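Local coordinates for extracellular solute-binding protein (Bordetella parapertussis, PDB 3PU5) that probably captures a small solute, perhaps a polyamine, outside the cytoplasmic membrane and hands it to an ABC importer, at residues F163-I166 against G170-D173; G172-S177 against L316-K321. All blocks are in the same frame, centred on the assembly; numbering follows the deposited sequence.

Contact 1 of 2, residues F163-I166 against G170-D173; sequences FGKI and GYGD
Gly164 and Lys165, near the end of helix 156-167, meet Gly170 and Tyr171 in a surface contact where the chain folds back on itself before helix 174-184 begins. Gly170 N donates to Gly164 O over 3.3 Å. The bond is bent at its hydrogen (145°), and the donor stands above the carbonyl plane, 56° out of it. Backbone packing is close: Gly164, with no side chain, lets Gly170 O lie 3.1 Å from its C and Asp173 O 3.7 Å from its CA. Residues Gly170 to Asp173 form a type I beta turn, closed by Asp173 N on Gly170 O (3.0 Å), which reverses the chain in the turn that links helix 156-167 to helix 174-184. Asp173 then serves as N-cap of the next helix, while its OD2 accepts from Ser169 N. On the outer side Lys165 and Tyr171 run alongside each other in the same direction. Fully extended past CG, which lies opposite the backbone N (chi1 -174°), Lys165 lays CD 3.5 Å from Tyr171 CE1, oblique to the ring. Its NZ ends in a weak hydrogen bond to Tyr171 OH at 3.4 Å; Gln301 touches both side chains.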
ATOM      1  N   PHE A 163     -13.997   8.960   0.329  1.00 11.39           N
ATOM      2  CA  PHE A 163     -15.206   9.695  -0.039  1.00 13.98           C
ATOM      3  C   PHE A 163     -16.273   9.539   1.054  1.00 13.67           C
ATOM      4  O   PHE A 163     -16.971  10.492   1.401  1.00 13.26           O
ATOM      5  CB  PHE A 163     -15.776   9.233  -1.385  1.00 12.44           C
ATOM      6  CG  PHE A 163     -14.951   9.630  -2.579  1.00 10.67           C
ATOM      7  CD1 PHE A 163     -13.860  10.464  -2.446  1.00 11.01           C
ATOM      8  CD2 PHE A 163     -15.303   9.183  -3.847  1.00 12.12           C
ATOM      9  CE1 PHE A 163     -13.109  10.832  -3.552  1.00 11.26           C
ATOM     10  CE2 PHE A 163     -14.557   9.540  -4.969  1.00 11.57           C
ATOM     11  CZ  PHE A 163     -13.457  10.371  -4.819  1.00 12.40           C
ATOM     12  N   GLY A 164     -16.403   8.330   1.589  1.00 12.69           N
ATOM     13  CA  GLY A 164     -17.338   8.096   2.676  1.00 12.46           C
ATOM     14  C   GLY A 164     -17.018   8.954   3.888  1.00 13.68           C
ATOM     15  O   GLY A 164     -17.917   9.452   4.561  1.00 15.43           O
ATOM     16  N   LYS A 165     -15.731   9.137   4.169  1.00 13.37           N
ATOM     17  CA  LYS A 165     -15.305   9.926   5.326  1.00 14.41           C
ATOM     18  C   LYS A 165     -15.518  11.431   5.114  1.00 16.80           C
ATOM     19  O   LYS A 165     -15.981  12.131   6.011  1.00 14.34           O
ATOM     20  CB  LYS A 165     -13.840   9.651   5.643  1.00 15.30           C
ATOM     21  CG  LYS A 165     -13.332  10.318   6.918  1.00 19.88           C
ATOM     22  CD  LYS A 165     -11.889   9.895   7.186  1.00 25.59           C
ATOM     23  CE  LYS A 165     -11.139  10.885   8.077  1.00 32.61           C
ATOM     24  NZ  LYS A 165      -9.672  10.572   8.124  1.00 27.02           N
ATOM     25  N   ILE A 166     -15.179  11.924   3.927  1.00 13.36           N
ATOM     26  CA  ILE A 166     -15.305  13.352   3.636  1.00 16.72           C
ATOM     27  C   ILE A 166     -16.766  13.789   3.504  1.00 14.81           C
ATOM     28  O   ILE A 166     -17.167  14.819   4.048  1.00 17.01           O
ATOM     29  CB  ILE A 166     -14.537  13.736   2.358  1.00 13.84           C
ATOM     30  CG1 ILE A 166     -13.033  13.530   2.561  1.00 13.86           C
ATOM     31  CG2 ILE A 166     -14.848  15.180   1.959  1.00 18.60           C
ATOM     32  CD1 ILE A 166     -12.244  13.431   1.245  1.00 12.60           C
ATOM     33  N   GLY A 170     -18.120   8.292   7.619  1.00 16.60           N
ATOM     34  CA  GLY A 170     -16.826   7.657   7.804  1.00 16.59           C
ATOM     35  C   GLY A 170     -16.481   6.644   6.733  1.00 15.79           C
ATOM     36  O   GLY A 170     -17.206   6.506   5.753  1.00 14.28           O
ATOM     37  N   TYR A 171     -15.379   5.922   6.934  1.00 16.03           N
ATOM     38  CA  TYR A 171     -14.887   4.955   5.956  1.00 14.78           C
ATOM     39  C   TYR A 171     -15.919   3.899   5.565  1.00 16.56           C
ATOM     40  O   TYR A 171     -15.874   3.372   4.460  1.00 16.92           O
ATOM     41  CB  TYR A 171     -13.628   4.244   6.470  1.00 16.39           C
ATOM     42  CG  TYR A 171     -12.398   5.118   6.560  1.00 16.56           C
ATOM     43  CD1 TYR A 171     -12.148   6.100   5.610  1.00 15.01           C
ATOM     44  CD2 TYR A 171     -11.468   4.935   7.575  1.00 20.07           C
ATOM     45  CE1 TYR A 171     -11.026   6.897   5.678  1.00 17.11           C
ATOM     46  CE2 TYR A 171     -10.338   5.729   7.656  1.00 22.63           C
ATOM     47  CZ  TYR A 171     -10.124   6.708   6.698  1.00 19.85           C
ATOM     48  OH  TYR A 171      -9.007   7.495   6.771  1.00 24.72           O
ATOM     49  N   GLY A 172     -16.834   3.576   6.472  1.00 16.08           N
ATOM     50  CA  GLY A 172     -17.808   2.531   6.201  1.00 17.35           C
ATOM     51  C   GLY A 172     -19.114   2.994   5.577  1.00 18.25           C
ATOM     52  O   GLY A 172     -20.042   2.197   5.399  1.00 17.04           O
ATOM     53  N   ASP A 173     -19.195   4.279   5.238  1.00 15.67           N
ATOM     54  CA  ASP A 173     -20.412   4.829   4.642  1.00 15.51           C
ATOM     55  C   ASP A 173     -20.378   4.617   3.139  1.00 17.52           C
ATOM     56  O   ASP A 173     -19.984   5.507   2.383  1.00 16.12           O
ATOM     57  CB  ASP A 173     -20.538   6.320   4.969  1.00 14.24           C
ATOM     58  CG  ASP A 173     -21.930   6.878   4.681  1.00 17.32           C
ATOM     59  OD1 ASP A 173     -22.717   6.221   3.968  1.00 16.14           O
ATOM     60  OD2 ASP A 173     -22.229   7.991   5.168  1.00 15.02           O
TER

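Contact 2 of 2, residues G172-S177 against L316-K321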
ATOM      1  N   GLY A 172     -16.834   3.576   6.472  1.00 16.08           N
ATOM      2  CA  GLY A 172     -17.808   2.531   6.201  1.00 17.35           C
ATOM      3  C   GLY A 172     -19.114   2.994   5.577  1.00 18.25           C
ATOM      4  O   GLY A 172     -20.042   2.197   5.399  1.00 17.04           O
ATOM      5  N   ASP A 173     -19.195   4.279   5.238  1.00 15.67           N
ATOM      6  CA  ASP A 173     -20.412   4.829   4.642  1.00 15.51           C
ATOM      7  C   ASP A 173     -20.378   4.617   3.139  1.00 17.52           C
ATOM      8  O   ASP A 173     -19.984   5.507   2.383  1.00 16.12           O
ATOM      9  CB  ASP A 173     -20.538   6.320   4.969  1.00 14.24           C
ATOM     10  CG  ASP A 173     -21.930   6.878   4.681  1.00 17.32           C
ATOM     11  OD1 ASP A 173     -22.717   6.221   3.968  1.00 16.14           O
ATOM     12  OD2 ASP A 173     -22.229   7.991   5.168  1.00 15.02           O
ATOM     13  N   ILE A 174     -20.797   3.433   2.705  1.00 17.08           N
ATOM     14  CA  ILE A 174     -20.671   3.073   1.306  1.00 16.25           C
ATOM     15  C   ILE A 174     -21.685   3.807   0.426  1.00 16.96           C
ATOM     16  O   ILE A 174     -21.420   4.054  -0.747  1.00 14.34           O
ATOM     17  CB  ILE A 174     -20.767   1.552   1.092  1.00 19.09           C
ATOM     18  CG1 ILE A 174     -22.108   1.016   1.578  1.00 18.76           C
ATOM     19  CG2 ILE A 174     -19.624   0.840   1.801  1.00 19.16           C
ATOM     20  CD1 ILE A 174     -22.318  -0.454   1.245  1.00 24.73           C
ATOM     21  N   GLU A 175     -22.842   4.151   0.991  1.00 17.22           N
ATOM     22  CA  GLU A 175     -23.841   4.926   0.255  1.00 18.13           C
ATOM     23  C   GLU A 175     -23.267   6.275  -0.141  1.00 17.02           C
ATOM     24  O   GLU A 175     -23.338   6.674  -1.306  1.00 17.44           O
ATOM     25  CB  GLU A 175     -25.095   5.140   1.098  1.00 20.17           C
ATOM     26  CG  GLU A 175     -25.946   3.886   1.264  1.00 27.81           C
ATOM     27  CD  GLU A 175     -26.877   3.644   0.088  1.00 36.87           C
ATOM     28  OE1 GLU A 175     -26.891   4.480  -0.848  1.00 37.31           O
ATOM     29  OE2 GLU A 175     -27.597   2.617   0.104  1.00 40.87           O
ATOM     30  N   ALA A 176     -22.702   6.971   0.842  1.00 14.77           N
ATOM     31  CA  ALA A 176     -22.082   8.273   0.609  1.00 16.31           C
ATOM     32  C   ALA A 176     -20.924   8.151  -0.382  1.00 15.20           C
ATOM     33  O   ALA A 176     -20.780   8.979  -1.289  1.00 13.72           O
ATOM     34  CB  ALA A 176     -21.607   8.888   1.931  1.00 14.55           C
ATOM     35  N   SER A 177     -20.107   7.115  -0.202  1.00 13.25           N
ATOM     36  CA  SER A 177     -19.001   6.824  -1.118  1.00 14.32           C
ATOM     37  C   SER A 177     -19.464   6.672  -2.558  1.00 13.41           C
ATOM     38  O   SER A 177     -18.949   7.331  -3.462  1.00 12.91           O
ATOM     39  CB  SER A 177     -18.278   5.545  -0.691  1.00 12.68           C
ATOM     40  OG  SER A 177     -17.632   5.728   0.554  1.00 14.86           O
ATOM     41  N   LEU A 316     -19.720  -3.533  -3.752  1.00 17.50           N
ATOM     42  CA  LEU A 316     -19.800  -4.020  -5.128  1.00 19.63           C
ATOM     43  C   LEU A 316     -21.229  -3.959  -5.663  1.00 23.43           C
ATOM     44  O   LEU A 316     -21.460  -3.542  -6.798  1.00 20.20           O
ATOM     45  CB  LEU A 316     -19.290  -5.460  -5.207  1.00 20.94           C
ATOM     46  CG  LEU A 316     -17.802  -5.653  -4.940  1.00 23.58           C
ATOM     47  CD1 LEU A 316     -17.503  -7.098  -4.587  1.00 25.76           C
ATOM     48  CD2 LEU A 316     -16.990  -5.208  -6.148  1.00 25.74           C
ATOM     49  N   ASP A 317     -22.176  -4.396  -4.835  1.00 22.58           N
ATOM     50  CA  ASP A 317     -23.597  -4.351  -5.173  1.00 25.24           C
ATOM     51  C   ASP A 317     -24.037  -2.926  -5.523  1.00 24.59           C
ATOM     52  O   ASP A 317     -24.628  -2.693  -6.578  1.00 25.38           O
ATOM     53  CB  ASP A 317     -24.444  -4.875  -4.008  1.00 23.67           C
ATOM     54  CG  ASP A 317     -24.420  -6.395  -3.901  1.00 31.11           C
ATOM     55  OD1 ASP A 317     -23.969  -7.063  -4.861  1.00 33.37           O
ATOM     56  OD2 ASP A 317     -24.867  -6.927  -2.857  1.00 35.78           O
ATOM     57  N   LEU A 318     -23.749  -1.982  -4.632  1.00 23.78           N
ATOM     58  CA  LEU A 318     -24.077  -0.571  -4.857  1.00 23.69           C
ATOM     59  C   LEU A 318     -23.410  -0.047  -6.122  1.00 24.51           C
ATOM     60  O   LEU A 318     -24.021   0.693  -6.901  1.00 25.92           O
ATOM     61  CB  LEU A 318     -23.640   0.281  -3.669  1.00 24.14           C
ATOM     62  CG  LEU A 318     -24.585   0.376  -2.476  1.00 26.91           C
ATOM     63  CD1 LEU A 318     -24.069   1.421  -1.513  1.00 26.47           C
ATOM     64  CD2 LEU A 318     -25.997   0.727  -2.936  1.00 30.26           C
ATOM     65  N   TRP A 319     -22.149  -0.425  -6.312  1.00 20.16           N
ATOM     66  CA  TRP A 319     -21.406  -0.061  -7.513  1.00 22.56           C
ATOM     67  C   TRP A 319     -22.155  -0.560  -8.749  1.00 26.12           C
ATOM     68  O   TRP A 319     -22.494   0.221  -9.633  1.00 25.34           O
ATOM     69  CB  TRP A 319     -19.986  -0.637  -7.453  1.00 19.01           C
ATOM     70  CG  TRP A 319     -19.100  -0.368  -8.650  1.00 20.18           C
ATOM     71  CD1 TRP A 319     -19.159  -0.987  -9.868  1.00 24.81           C
ATOM     72  CD2 TRP A 319     -17.995   0.549  -8.723  1.00 17.87           C
ATOM     73  NE1 TRP A 319     -18.178  -0.500 -10.697  1.00 23.37           N
ATOM     74  CE2 TRP A 319     -17.448   0.443 -10.020  1.00 20.37           C
ATOM     75  CE3 TRP A 319     -17.426   1.459  -7.826  1.00 16.82           C
ATOM     76  CZ2 TRP A 319     -16.351   1.206 -10.440  1.00 16.58           C
ATOM     77  CZ3 TRP A 319     -16.337   2.215  -8.242  1.00 17.28           C
ATOM     78  CH2 TRP A 319     -15.811   2.083  -9.536  1.00 15.92           C
ATOM     79  N   ASN A 320     -22.435  -1.857  -8.801  1.00 28.66           N
ATOM     80  CA  ASN A 320     -23.093  -2.439  -9.970  1.00 27.90           C
ATOM     81  C   ASN A 320     -24.455  -1.803 -10.214  1.00 27.86           C
ATOM     82  O   ASN A 320     -24.996  -1.866 -11.313  1.00 30.47           O
ATOM     83  CB  ASN A 320     -23.219  -3.958  -9.821  1.00 26.91           C
ATOM     84  CG  ASN A 320     -21.871  -4.660  -9.849  1.00 31.30           C
ATOM     85  OD1 ASN A 320     -20.918  -4.178 -10.465  1.00 32.12           O
ATOM     86  ND2 ASN A 320     -21.783  -5.806  -9.177  1.00 31.74           N
ATOM     87  N   LYS A 321     -24.987  -1.155  -9.188  1.00 27.48           N
ATOM     88  CA  LYS A 321     -26.332  -0.611  -9.250  1.00 26.84           C
ATOM     89  C   LYS A 321     -26.385   0.840  -9.736  1.00 33.43           C
ATOM     90  O   LYS A 321     -27.226   1.198 -10.574  1.00 29.66           O
ATOM     91  CB  LYS A 321     -26.977  -0.713  -7.870  1.00 28.04           C
ATOM     92  CG  LYS A 321     -28.468  -0.922  -7.911  1.00 29.56           C
ATOM     93  CD  LYS A 321     -28.885  -1.972  -6.903  1.00 28.74           C
ATOM     94  CE  LYS A 321     -28.578  -1.527  -5.488  1.00 31.91           C
ATOM     95  NZ  LYS A 321     -29.283  -2.386  -4.487  1.00 34.14           N
TER
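Leu318, Ile174 and Glu175 make a small helix-helix contact, in which the first turn of helix 174-184 meets the C-terminal helix 305-322 at the surface of a periplasmic binding protein fold. Leu318 has the most surface buried and points from its helix toward the other; its CD1 lies between Ile174 and Glu175, while CD2 is met by the glutamate carboxylate. CD1 is 3.7 Å from Ile174 CG1 and 3.8 Å from Ile174 CD1, and the two side chains cross at about a right angle. Ile174 brings these atoms forward because chi1 of 60° sets CG1 between its backbone N and carbonyl carbon, with CD1 extended beyond. The same isoleucine also rests on Ala314 and Leu315, one turn earlier in the C-terminal helix, and Leu318 packs further on Ile178, so the apolar patch continues along both helices. At the start of helix 174-184, Asp173 is the N-cap: its OD1 accepts from Ala176 N with an N-H...O angle of 167°. Glu175 covers the outer side. Its CB starts away from Leu318, but a bend at chi2 (-83°) swings the carboxylate back across the leucine, bringing Glu175 CD to 3.9 Å from Leu318 CD1. No hydrogen bond joins the segments. The charged end instead reaches Arg322, farther along the C-terminal helix, through a salt bridge from OE1. Glu175 OE2, the oxygen not named in that salt bridge, lies 3.9 Å from Leu318 CD2.

Contacts 1 and 2 lie on the same side of the chain's centre, their own centres 11 Å apart, and share Gly172 and Asp173. Along the chain, helix 156-167 comes first, then the turn, then helix 174-184; 138 residues separate segments 172-177 and 316-321. Contact 1 is thus local, whereas contact 2 brings helix 305-322 against helix 174-184, the second of the pair. The two also touch directly: Phe163 CB packs 4.0 Å from Ser177 CA, where the two consecutive helices pass each other. In this solute-binding protein helix 174-184 thus follows helix 156-167 through the shared turn and packs against helix 305-322.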